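PDB 4PQH: glutathione transferase lambda1 from Populus trichocarpa, which binds glutathione and, as a monomeric Lambda-class member of the glutathione transferase superfamily, probably catalyses glutathione-dependent transfer reactions. Local coordinates for residues L30-T35 against R41-R46; V58-Q63 against N77-L82; E117-L122 against S169-A174. One frame throughout, in Å; residues are numbered along the deposited sequence. Where two conformers were deposited one is given.

In the fold
All three interactions are buried and apolar where their segments touch, but they serve different parts of the fold. Interaction 1 packs helix 37-48 on strand 28-32 in the core of the thioredoxin-like domain. Interaction 2 joins the stretch following strand 55-59 to the loop leading into strand 81-84, strands that lie on either side of 28-32, and differs in chemistry: beside its small aliphatic contact, backbone groups of Val79 bind glutathione in its pocket. Interaction 3, between helices 113-137 and 170-190, belongs to the helical domain, away from the annotated sites. Interactions 1 and 3 meet across the domain interface, where Arg41 bonds to the carbonyl of Ala174 and Ile173 packs on helix 37-48.

Interaction 1: L30-T35 against R41-R46; sequences LYISYT and RVWITR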
loop_
_atom_site.group_PDB
_atom_site.type_symbol
_atom_site.label_atom_id
_atom_site.label_comp_id
_atom_site.label_asym_id
_atom_site.label_seq_id
_atom_site.Cartn_x
_atom_site.Cartn_y
_atom_site.Cartn_z
ATOM N N LEU A 30 7.929 -9.573 -6.961
ATOM C CA LEU A 30 7.218 -8.994 -5.837
ATOM C C LEU A 30 6.200 -10.012 -5.339
ATOM O O LEU A 30 5.220 -10.313 -6.025
ATOM C CB LEU A 30 6.518 -7.709 -6.266
ATOM C CG LEU A 30 5.567 -7.085 -5.247
ATOM C CD1 LEU A 30 6.294 -6.725 -3.959
ATOM C CD2 LEU A 30 4.861 -5.875 -5.837
ATOM N N TYR A 31 6.437 -10.554 -4.150
ATOM C CA TYR A 31 5.545 -11.568 -3.596
ATOM C C TYR A 31 4.410 -10.898 -2.848
ATOM O O TYR A 31 4.636 -10.084 -1.951
ATOM C CB TYR A 31 6.306 -12.534 -2.687
ATOM C CG TYR A 31 7.355 -13.323 -3.435
ATOM C CD1 TYR A 31 8.607 -12.775 -3.696
ATOM C CD2 TYR A 31 7.090 -14.603 -3.909
ATOM C CE1 TYR A 31 9.562 -13.471 -4.391
ATOM C CE2 TYR A 31 8.057 -15.320 -4.611
ATOM C CZ TYR A 31 9.293 -14.744 -4.843
ATOM O OH TYR A 31 10.266 -15.424 -5.540
ATOM N N ILE A 32 3.183 -11.226 -3.243
ATOM C CA ILE A 32 2.007 -10.575 -2.701
ATOM C C ILE A 32 0.905 -11.578 -2.401
ATOM O O ILE A 32 0.983 -12.753 -2.757
ATOM C CB ILE A 32 1.411 -9.533 -3.694
ATOM C CG1 ILE A 32 0.823 -10.233 -4.923
ATOM C CG2 ILE A 32 2.447 -8.501 -4.120
ATOM C CD1 ILE A 32 0.020 -9.303 -5.826
ATOM N N SER A 33 -0.119 -11.086 -1.721
ATOM C CA SER A 33 -1.431 -11.702 -1.731
ATOM C C SER A 33 -2.315 -10.664 -2.395
ATOM O O SER A 33 -2.170 -9.474 -2.116
ATOM C CB SER A 33 -1.914 -11.975 -0.307
ATOM O OG SER A 33 -3.314 -12.180 -0.275
ATOM N N TYR A 34 -3.206 -11.097 -3.283
ATOM C CA TYR A 34 -4.045 -10.158 -4.031
ATOM C C TYR A 34 -4.934 -9.276 -3.147
ATOM O O TYR A 34 -5.374 -8.207 -3.577
ATOM C CB TYR A 34 -4.902 -10.890 -5.069
ATOM C CG TYR A 34 -4.196 -11.204 -6.375
ATOM C CD1 TYR A 34 -3.515 -10.219 -7.085
ATOM C CD2 TYR A 34 -4.211 -12.489 -6.899
ATOM C CE1 TYR A 34 -2.878 -10.510 -8.278
ATOM C CE2 TYR A 34 -3.573 -12.790 -8.087
ATOM C CZ TYR A 34 -2.909 -11.796 -8.774
ATOM O OH TYR A 34 -2.279 -12.100 -9.957
ATOM N N THR A 35 -5.196 -9.714 -1.917
ATOM C CA THR A 35 -6.070 -8.957 -1.026
ATOM C C THR A 35 -5.367 -8.322 0.174
ATOM O O THR A 35 -6.021 -7.720 1.023
ATOM C CB THR A 35 -7.216 -9.831 -0.500
ATOM O OG1 THR A 35 -6.667 -10.981 0.154
ATOM C CG2 THR A 35 -8.118 -10.270 -1.643
ATOM N N ARG A 41 0.245 -1.727 -1.194
ATOM C CA ARG A 41 1.116 -0.543 -1.187
ATOM C C ARG A 41 2.236 -0.675 -2.198
ATOM O O ARG A 41 2.535 0.259 -2.948
ATOM C CB ARG A 41 1.767 -0.371 0.185
ATOM C CG ARG A 41 0.850 0.118 1.290
ATOM C CD ARG A 41 1.638 0.221 2.594
ATOM N NE ARG A 41 0.927 0.956 3.642
ATOM C CZ ARG A 41 1.157 0.824 4.945
ATOM N NH1 ARG A 41 2.065 -0.040 5.385
ATOM N NH2 ARG A 41 0.474 1.561 5.807
ATOM N N VAL A 42 2.855 -1.843 -2.220
ATOM C CA VAL A 42 4.039 -2.056 -3.039
ATOM C C VAL A 42 3.650 -2.279 -4.497
ATOM O O VAL A 42 4.316 -1.805 -5.421
ATOM C CB VAL A 42 4.883 -3.241 -2.497
ATOM C CG1 VAL A 42 6.240 -3.260 -3.164
ATOM C CG2 VAL A 42 5.068 -3.106 -0.983
ATOM N N TRP A 43 2.544 -2.980 -4.696
ATOM C CA TRP A 43 1.985 -3.192 -6.021
ATOM C C TRP A 43 1.624 -1.842 -6.675
ATOM O O TRP A 43 1.922 -1.606 -7.857
ATOM C CB TRP A 43 0.764 -4.094 -5.882
ATOM C CG TRP A 43 0.064 -4.487 -7.139
ATOM C CD1 TRP A 43 0.415 -4.192 -8.428
ATOM C CD2 TRP A 43 -1.135 -5.263 -7.216
ATOM N NE1 TRP A 43 -0.501 -4.747 -9.301
ATOM C CE2 TRP A 43 -1.460 -5.406 -8.577
ATOM C CE3 TRP A 43 -1.960 -5.861 -6.257
ATOM C CZ2 TRP A 43 -2.586 -6.112 -9.006
ATOM C CZ3 TRP A 43 -3.079 -6.562 -6.684
ATOM C CH2 TRP A 43 -3.379 -6.681 -8.046
ATOM N N ILE A 44 0.990 -0.951 -5.913
ATOM C CA ILE A 44 0.676 0.393 -6.410
ATOM C C ILE A 44 1.953 1.125 -6.799
ATOM O O ILE A 44 2.003 1.782 -7.842
ATOM C CB ILE A 44 -0.088 1.241 -5.368
ATOM C CG1 ILE A 44 -1.457 0.637 -5.056
ATOM C CG2 ILE A 44 -0.257 2.667 -5.897
ATOM C CD1 ILE A 44 -2.017 1.106 -3.727
ATOM N N THR A 45 2.988 1.024 -5.977
ATOM C CA THR A 45 4.257 1.698 -6.268
ATOM C C THR A 45 4.849 1.226 -7.590
ATOM O O THR A 45 5.223 2.032 -8.443
ATOM C CB THR A 45 5.256 1.531 -5.114
ATOM O OG1 THR A 45 4.673 2.070 -3.922
ATOM C CG2 THR A 45 6.547 2.296 -5.412
ATOM N N ARG A 46 4.900 -0.084 -7.776
ATOM C CA ARG A 46 5.298 -0.693 -9.037
ATOM C C ARG A 46 4.536 -0.112 -10.221
ATOM O O ARG A 46 5.138 0.341 -11.197
ATOM C CB ARG A 46 5.085 -2.208 -8.953
ATOM C CG ARG A 46 5.040 -2.966 -10.282
ATOM C CD ARG A 46 4.506 -4.378 -10.008
ATOM N NE ARG A 46 4.537 -5.311 -11.132
ATOM C CZ ARG A 46 3.488 -5.589 -11.907
ATOM N NH1 ARG A 46 2.332 -4.964 -11.720
ATOM N NH2 ARG A 46 3.598 -6.483 -12.880
#
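Leu30 and Trp43 lie at the centre of this contact, with Val42, Ile32 and Tyr34 filling in around them. Leu30 divides its two methyls: CD1 meets Val42 CG1 at 3.6 Å, while CD2 lies against the helix backbone, 3.9 Å from Trp43 N. A branched leucine suits this place because a single side chain bridges two successive helix residues, and CD2 also touches the aliphatic part of Arg46. The Trp43 side chain leaves the helix with CG opposite the backbone N (chi1 -178°), which carries the indole along strand 28-32 toward the loop that follows it. There Ile32 CD1 sits over one face of the indole, offset toward the rim and 4.0 Å from Trp43 CE3. Farther out, Tyr34 CD1 is 3.7 Å from Trp43 CH2, and this end of the indole lies near the plane of the tyrosine ring, at its edge. With the ring planes inclined at 52°, the pair is neither a stack nor T-shaped. Replacing Trp43 by an alanine would probably open a gap between helix and strand, leaving Ile32 CD1 without the ring face it covers and the edge of Tyr34 without its neighbour.

Second-shell bonds hold these groups in place. Tyr34 OH bonds to the carbonyl of Pro11, and Arg46 pairs with Glu8 and the carbonyl of Ile55, so its polar end is satisfied while its methylenes stay in apolar surroundings. Within the helix, Arg41 O accepts both Thr45 N and Thr45 OG1, the latter at 3.0 Å, from opposite faces of its plane. The contact joins the first strand and the helix of the beta-alpha-beta unit made by 28-32, 37-48 and 55-59; helix 92-102 packs beside Val42 and Thr45, and helix 170-190 packs against Ile44 and Thr45.

Interaction 2: V58-Q63 against N77-L82; sequences VPIDLQ and NKVPSL. With GSH (glutathione), chain C.
Ile60 and Val79 are brought together by their first torsions. In Ile60, CG1 is set between the backbone N and the carbonyl carbon (chi1 66°), and CD1 at the end of that branch slides past Val79 to lie 3.8 Å from Val79 CG1. Val79 has CG1 beside its backbone N and anti to the carbonyl carbon (chi1 -69°), which leaves CG2 between N and the carbonyl carbon, turned to Leu62, whose two methyls, CD1 and CD2, each lie 4.1 Å from Val79 CG2, tip to tip. A beta-branched valine is apt here, since its two methyls serve two partners, CG2 also lying beside glutathione O2.

The backbone of Val79 does the polar work. Its N donates to glutathione O2 at 2.8 Å in a nearly straight bond (162°), and its carbonyl O accepts from glutathione N2 at 2.9 Å. The cysteinyl part of the ligand is thus gripped by two bonds to one residue, much as in an antiparallel strand pair. Leu62 CD1 touches glutathione CB2, the sulfur-bearing carbon, at 3.9 Å. Asp61 OD1 accepts from Gln63 N at 3.0 Å, an Asx turn spanning Leu62. Arg65, which binds glutathione itself, bonds to the carbonyl of Leu62 and to Asn77 OD1, tying both segments together.

The peptide bond before Pro80 is cis, and a residue preceding a cis-proline that pairs its backbone with the cysteine of glutathione is the hallmark of the glutathione site in thioredoxin-fold transferases. Cys36, which can bind glutathione covalently, has its side chain about 4 Å from that of Val79.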
loop_
_atom_site.group_PDB
_atom_site.type_symbol
_atom_site.label_atom_id
_atom_site.label_comp_id
_atom_site.label_asym_id
_atom_site.label_seq_id
_atom_site.Cartn_x
_atom_site.Cartn_y
_atom_site.Cartn_z
ATOM N N VAL A 58 4.169 -12.263 -7.934
ATOM C CA VAL A 58 4.020 -13.649 -7.502
ATOM C C VAL A 58 2.994 -13.703 -6.376
ATOM O O VAL A 58 3.330 -13.505 -5.203
ATOM C CB VAL A 58 5.351 -14.272 -7.033
ATOM C CG1 VAL A 58 5.148 -15.741 -6.663
ATOM C CG2 VAL A 58 6.406 -14.153 -8.114
ATOM N N PRO A 59 1.726 -13.936 -6.732
ATOM C CA PRO A 59 0.670 -13.987 -5.719
ATOM C C PRO A 59 0.582 -15.354 -5.065
ATOM O O PRO A 59 0.631 -16.383 -5.746
ATOM C CB PRO A 59 -0.596 -13.684 -6.518
ATOM C CG PRO A 59 -0.285 -14.153 -7.905
ATOM C CD PRO A 59 1.197 -14.032 -8.105
ATOM N N ILE A 60 0.464 -15.352 -3.743
ATOM C CA ILE A 60 0.300 -16.590 -3.001
ATOM C C ILE A 60 -0.990 -16.540 -2.196
ATOM O O ILE A 60 -1.539 -15.466 -1.932
ATOM C CB ILE A 60 1.521 -16.890 -2.089
ATOM C CG1 ILE A 60 1.642 -15.856 -0.966
ATOM C CG2 ILE A 60 2.809 -16.970 -2.910
ATOM C CD1 ILE A 60 2.747 -16.171 0.031
ATOM N N ASP A 61 -1.479 -17.719 -1.825
ATOM C CA ASP A 61 -2.709 -17.871 -1.061
ATOM C C ASP A 61 -2.293 -18.043 0.390
ATOM O O ASP A 61 -1.728 -19.063 0.741
ATOM C CB ASP A 61 -3.425 -19.131 -1.553
ATOM C CG ASP A 61 -4.764 -19.373 -0.872
ATOM O OD1 ASP A 61 -5.037 -18.786 0.197
ATOM O OD2 ASP A 61 -5.548 -20.178 -1.416
ATOM N N LEU A 62 -2.558 -17.055 1.235
ATOM C CA LEU A 62 -2.092 -17.124 2.623
ATOM C C LEU A 62 -2.782 -18.193 3.478
ATOM O O LEU A 62 -2.271 -18.564 4.533
ATOM C CB LEU A 62 -2.202 -15.761 3.304
ATOM C CG LEU A 62 -1.414 -14.612 2.666
ATOM C CD1 LEU A 62 -1.639 -13.352 3.470
ATOM C CD2 LEU A 62 0.067 -14.938 2.581
ATOM N N GLN A 63 -3.931 -18.682 3.031
ATOM C CA GLN A 63 -4.631 -19.737 3.763
ATOM C C GLN A 63 -4.159 -21.119 3.340
ATOM O O GLN A 63 -4.342 -22.099 4.061
ATOM C CB GLN A 63 -6.143 -19.622 3.571
ATOM C CG GLN A 63 -6.719 -18.291 4.008
ATOM C CD GLN A 63 -6.251 -17.877 5.392
ATOM O OE1 GLN A 63 -6.227 -18.682 6.322
ATOM N NE2 GLN A 63 -5.868 -16.611 5.530
ATOM N N ASN A 77 7.898 -15.171 6.547
ATOM C CA ASN A 77 6.651 -15.794 6.110
ATOM C C ASN A 77 5.464 -14.836 6.116
ATOM O O ASN A 77 4.372 -15.173 6.585
ATOM C CB ASN A 77 6.353 -17.035 6.958
ATOM C CG ASN A 77 5.356 -17.970 6.302
ATOM O OD1 ASN A 77 5.201 -17.983 5.085
ATOM N ND2 ASN A 77 4.677 -18.768 7.115
ATOM N N LYS A 78 5.699 -13.631 5.609
ATOM C CA LYS A 78 4.641 -12.651 5.406
ATOM C C LYS A 78 4.786 -12.035 4.026
ATOM O O LYS A 78 5.859 -12.117 3.426
ATOM C CB LYS A 78 4.702 -11.553 6.470
ATOM C CG LYS A 78 4.447 -12.049 7.889
ATOM C CD LYS A 78 4.429 -10.906 8.891
ATOM C CE LYS A 78 4.095 -11.404 10.290
ATOM N NZ LYS A 78 4.155 -10.308 11.298
ATOM N N VAL A 79 3.699 -11.450 3.522
ATOM C CA VAL A 79 3.756 -10.637 2.303
ATOM C C VAL A 79 3.503 -9.182 2.669
ATOM O O VAL A 79 2.786 -8.904 3.621
ATOM C CB VAL A 79 2.729 -11.099 1.235
ATOM C CG1 VAL A 79 3.116 -12.461 0.678
ATOM C CG2 VAL A 79 1.309 -11.114 1.804
ATOM N N PRO A 80 4.085 -8.233 1.912
ATOM C CA PRO A 80 4.923 -8.414 0.723
ATOM C C PRO A 80 6.387 -8.665 1.035
ATOM O O PRO A 80 6.883 -8.322 2.107
ATOM C CB PRO A 80 4.805 -7.063 0.018
ATOM C CG PRO A 80 4.655 -6.097 1.147
ATOM C CD PRO A 80 3.799 -6.810 2.169
ATOM N N SER A 81 7.071 -9.255 0.067
ATOM C CA SER A 81 8.522 -9.259 0.047
ATOM C C SER A 81 8.970 -9.028 -1.394
ATOM O O SER A 81 8.238 -9.338 -2.342
ATOM C CB SER A 81 9.094 -10.558 0.621
ATOM O OG SER A 81 8.826 -11.669 -0.212
ATOM N N LEU A 82 10.165 -8.470 -1.544
ATOM C CA LEU A 82 10.698 -8.125 -2.851
ATOM C C LEU A 82 12.030 -8.819 -3.041
ATOM O O LEU A 82 12.949 -8.642 -2.237
ATOM C CB LEU A 82 10.889 -6.613 -2.972
ATOM C CG LEU A 82 11.440 -6.124 -4.315
ATOM C CD1 LEU A 82 10.409 -6.313 -5.422
ATOM C CD2 LEU A 82 11.884 -4.674 -4.215
HETATM N N1 GSH C . 4.618 -4.957 8.741
HETATM C CA1 GSH C . 4.383 -5.768 7.561
HETATM C C1 GSH C . 4.455 -4.849 6.377
HETATM O O11 GSH C . 4.248 -3.628 6.547
HETATM O O12 GSH C . 4.737 -5.295 5.250
HETATM C CB1 GSH C . 3.015 -6.449 7.641
HETATM C CG1 GSH C . 2.813 -7.522 6.572
HETATM C CD1 GSH C . 1.584 -8.344 6.896
HETATM O OE1 GSH C . 1.003 -8.233 8.175
HETATM N N2 GSH C . 1.088 -9.156 5.959
HETATM C CA2 GSH C . 0.071 -10.125 6.349
HETATM C C2 GSH C . 0.580 -11.528 6.243
HETATM O O2 GSH C . 1.568 -11.851 5.301
HETATM C CB2 GSH C . -1.171 -10.026 5.477
HETATM S SG2 GSH C . -2.213 -8.583 5.816
HETATM N N3 GSH C . 0.061 -12.444 7.057
HETATM C CA3 GSH C . 0.476 -13.828 6.924
HETATM C C3 GSH C . 1.012 -14.377 8.222
HETATM O O31 GSH C . 1.303 -15.589 8.320
HETATM O O32 GSH C . 1.184 -13.629 9.210
#

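Interaction 3: E117-L122 against S169-A174; sequences EFAEDL and SLVDIA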
loop_
_atom_site.group_PDB
_atom_site.type_symbol
_atom_site.label_atom_id
_atom_site.label_comp_id
_atom_site.label_asym_id
_atom_site.label_seq_id
_atom_site.Cartn_x
_atom_site.Cartn_y
_atom_site.Cartn_z
ATOM N N GLU A 117 10.003 15.938 5.912
ATOM C CA GLU A 117 9.778 15.877 7.359
ATOM C C GLU A 117 8.324 15.562 7.688
ATOM O O GLU A 117 8.036 14.746 8.562
ATOM C CB GLU A 117 10.184 17.194 8.029
ATOM C CG GLU A 117 9.797 17.288 9.500
ATOM C CD GLU A 117 10.067 18.656 10.094
ATOM O OE1 GLU A 117 10.830 19.433 9.485
ATOM O OE2 GLU A 117 9.510 18.958 11.168
ATOM N N PHE A 118 7.409 16.217 6.988
ATOM C CA PHE A 118 5.989 15.990 7.204
ATOM C C PHE A 118 5.639 14.567 6.801
ATOM O O PHE A 118 4.840 13.901 7.471
ATOM C CB PHE A 118 5.164 17.000 6.402
ATOM C CG PHE A 118 3.706 17.017 6.759
ATOM C CD1 PHE A 118 3.296 17.381 8.030
ATOM C CD2 PHE A 118 2.749 16.697 5.814
ATOM C CE1 PHE A 118 1.954 17.402 8.354
ATOM C CE2 PHE A 118 1.409 16.714 6.137
ATOM C CZ PHE A 118 1.011 17.074 7.402
ATOM N N ALA A 119 6.253 14.099 5.715
ATOM C CA ALA A 119 6.041 12.736 5.238
ATOM C C ALA A 119 6.411 11.730 6.313
ATOM O O ALA A 119 5.703 10.747 6.517
ATOM C CB ALA A 119 6.842 12.476 3.966
ATOM N N GLU A 120 7.518 11.970 7.000
ATOM C CA GLU A 120 7.932 11.052 8.045
ATOM C C GLU A 120 6.938 11.056 9.208
ATOM O O GLU A 120 6.653 10.003 9.773
ATOM C CB GLU A 120 9.368 11.343 8.488
ATOM C CG GLU A 120 10.390 11.122 7.372
ATOM C CD GLU A 120 10.328 9.717 6.777
ATOM O OE1 GLU A 120 10.063 8.751 7.525
ATOM O OE2 GLU A 120 10.545 9.576 5.558
ATOM N N ASP A 121 6.377 12.219 9.536
ATOM C CA ASP A 121 5.296 12.286 10.523
ATOM C C ASP A 121 4.111 11.409 10.105
ATOM O O ASP A 121 3.517 10.707 10.930
ATOM C CB ASP A 121 4.814 13.730 10.724
ATOM C CG ASP A 121 5.837 14.604 11.424
ATOM O OD1 ASP A 121 6.710 14.061 12.134
ATOM O OD2 ASP A 121 5.753 15.842 11.271
ATOM N N LEU A 122 3.773 11.442 8.819
ATOM C CA LEU A 122 2.621 10.697 8.314
ATOM C C LEU A 122 2.885 9.201 8.194
ATOM O O LEU A 122 2.003 8.388 8.471
ATOM C CB LEU A 122 2.166 11.274 6.975
ATOM C CG LEU A 122 1.585 12.683 7.089
ATOM C CD1 LEU A 122 1.166 13.176 5.715
ATOM C CD2 LEU A 122 0.419 12.706 8.067
ATOM N N SER A 169 2.542 11.277 -3.908
ATOM C CA SER A 169 3.755 10.682 -3.355
ATOM C C SER A 169 3.505 9.335 -2.712
ATOM O O SER A 169 2.370 8.861 -2.611
ATOM C CB SER A 169 4.364 11.605 -2.297
ATOM O OG SER A 169 3.666 11.491 -1.054
ATOM N N LEU A 170 4.588 8.742 -2.240
ATOM C CA LEU A 170 4.533 7.496 -1.491
ATOM C C LEU A 170 3.619 7.569 -0.291
ATOM O O LEU A 170 3.126 6.535 0.157
ATOM C CB LEU A 170 5.924 7.104 -1.011
ATOM C CG LEU A 170 6.941 6.775 -2.096
ATOM C CD1 LEU A 170 8.292 6.541 -1.460
ATOM C CD2 LEU A 170 6.494 5.571 -2.929
ATOM N N VAL A 171 3.406 8.760 0.261
ATOM C CA VAL A 171 2.536 8.870 1.430
ATOM C C VAL A 171 1.095 8.518 1.060
ATOM O O VAL A 171 0.399 7.813 1.799
ATOM C CB VAL A 171 2.578 10.273 2.088
ATOM C CG1 VAL A 171 1.710 10.292 3.349
ATOM C CG2 VAL A 171 4.001 10.673 2.429
ATOM N N ASP A 172 0.644 9.004 -0.090
ATOM C CA ASP A 172 -0.702 8.679 -0.550
ATOM C C ASP A 172 -0.822 7.180 -0.807
ATOM O O ASP A 172 -1.807 6.545 -0.428
ATOM C CB ASP A 172 -1.031 9.480 -1.809
ATOM C CG ASP A 172 -0.732 10.934 -1.629
ATOM O OD1 ASP A 172 -1.447 11.592 -0.849
ATOM O OD2 ASP A 172 0.266 11.393 -2.222
ATOM N N ILE A 173 0.202 6.621 -1.431
ATOM C CA ILE A 173 0.252 5.192 -1.699
ATOM C C ILE A 173 0.196 4.347 -0.407
ATOM O O ILE A 173 -0.474 3.313 -0.351
ATOM C CB ILE A 173 1.497 4.857 -2.518
ATOM C CG1 ILE A 173 1.383 5.516 -3.898
ATOM C CG2 ILE A 173 1.666 3.358 -2.655
ATOM C CD1 ILE A 173 2.646 5.408 -4.739
ATOM N N ALA A 174 0.882 4.803 0.632
ATOM C CA ALA A 174 0.891 4.085 1.901
ATOM C C ALA A 174 -0.518 3.984 2.493
ATOM O O ALA A 174 -0.906 2.947 3.037
ATOM C CB ALA A 174 1.830 4.764 2.872
#
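Val171 pushes both methyls into helix 113-137, where they overlap Ala119 and Leu122. Its CG1, opposite the backbone N (chi1 -177°), rests on Leu122, 3.8 Å from Leu122 CD1 and just as near to CB of the same residue. The other methyl, CG2, meets Ala119 CB at 3.7 Å. Leu122 and Val171 cross at about a right angle, so the valine lies against both the base and the end of the leucine. Alanine suits position 119 because its small side chain lets the two backbones come close: the CA atoms of Ala119 and Val171 are 6.5 Å apart. The longer leucine offers both CB and CD1 to Val171, and its CG also lies over one face of the Phe118 ring, one turn back in the same helix, offset toward the rim.

Val171 is set in place by the start of its own helix. Ser169 is the N-cap: its OG accepts from Val171 N at 3.0 Å, while Ser169 N donates to Asp172 OD2 at 2.8 Å, meeting that oxygen nearly along its C-O direction. Ser169 and Asp172 form a capping box, which ties down the first turn of the helix and gives Val171 N, which has no earlier turn to bond to, an acceptor. A short hydroxyl and a carboxylate are well fitted to these two roles. The second oxygen, Asp172 OD1, is itself held by Phe164 N and the indole NE1 of Trp204, so the buried carboxylate is gripped on both oxygens.

In the helical domain Leu122 also packs on helix 144-154, and Tyr175 OH bonds to its carbonyl. Leu170 and Ile173 face instead toward helix 37-48 of the thioredoxin-like domain, with Leu170 reaching helix 92-102 as well.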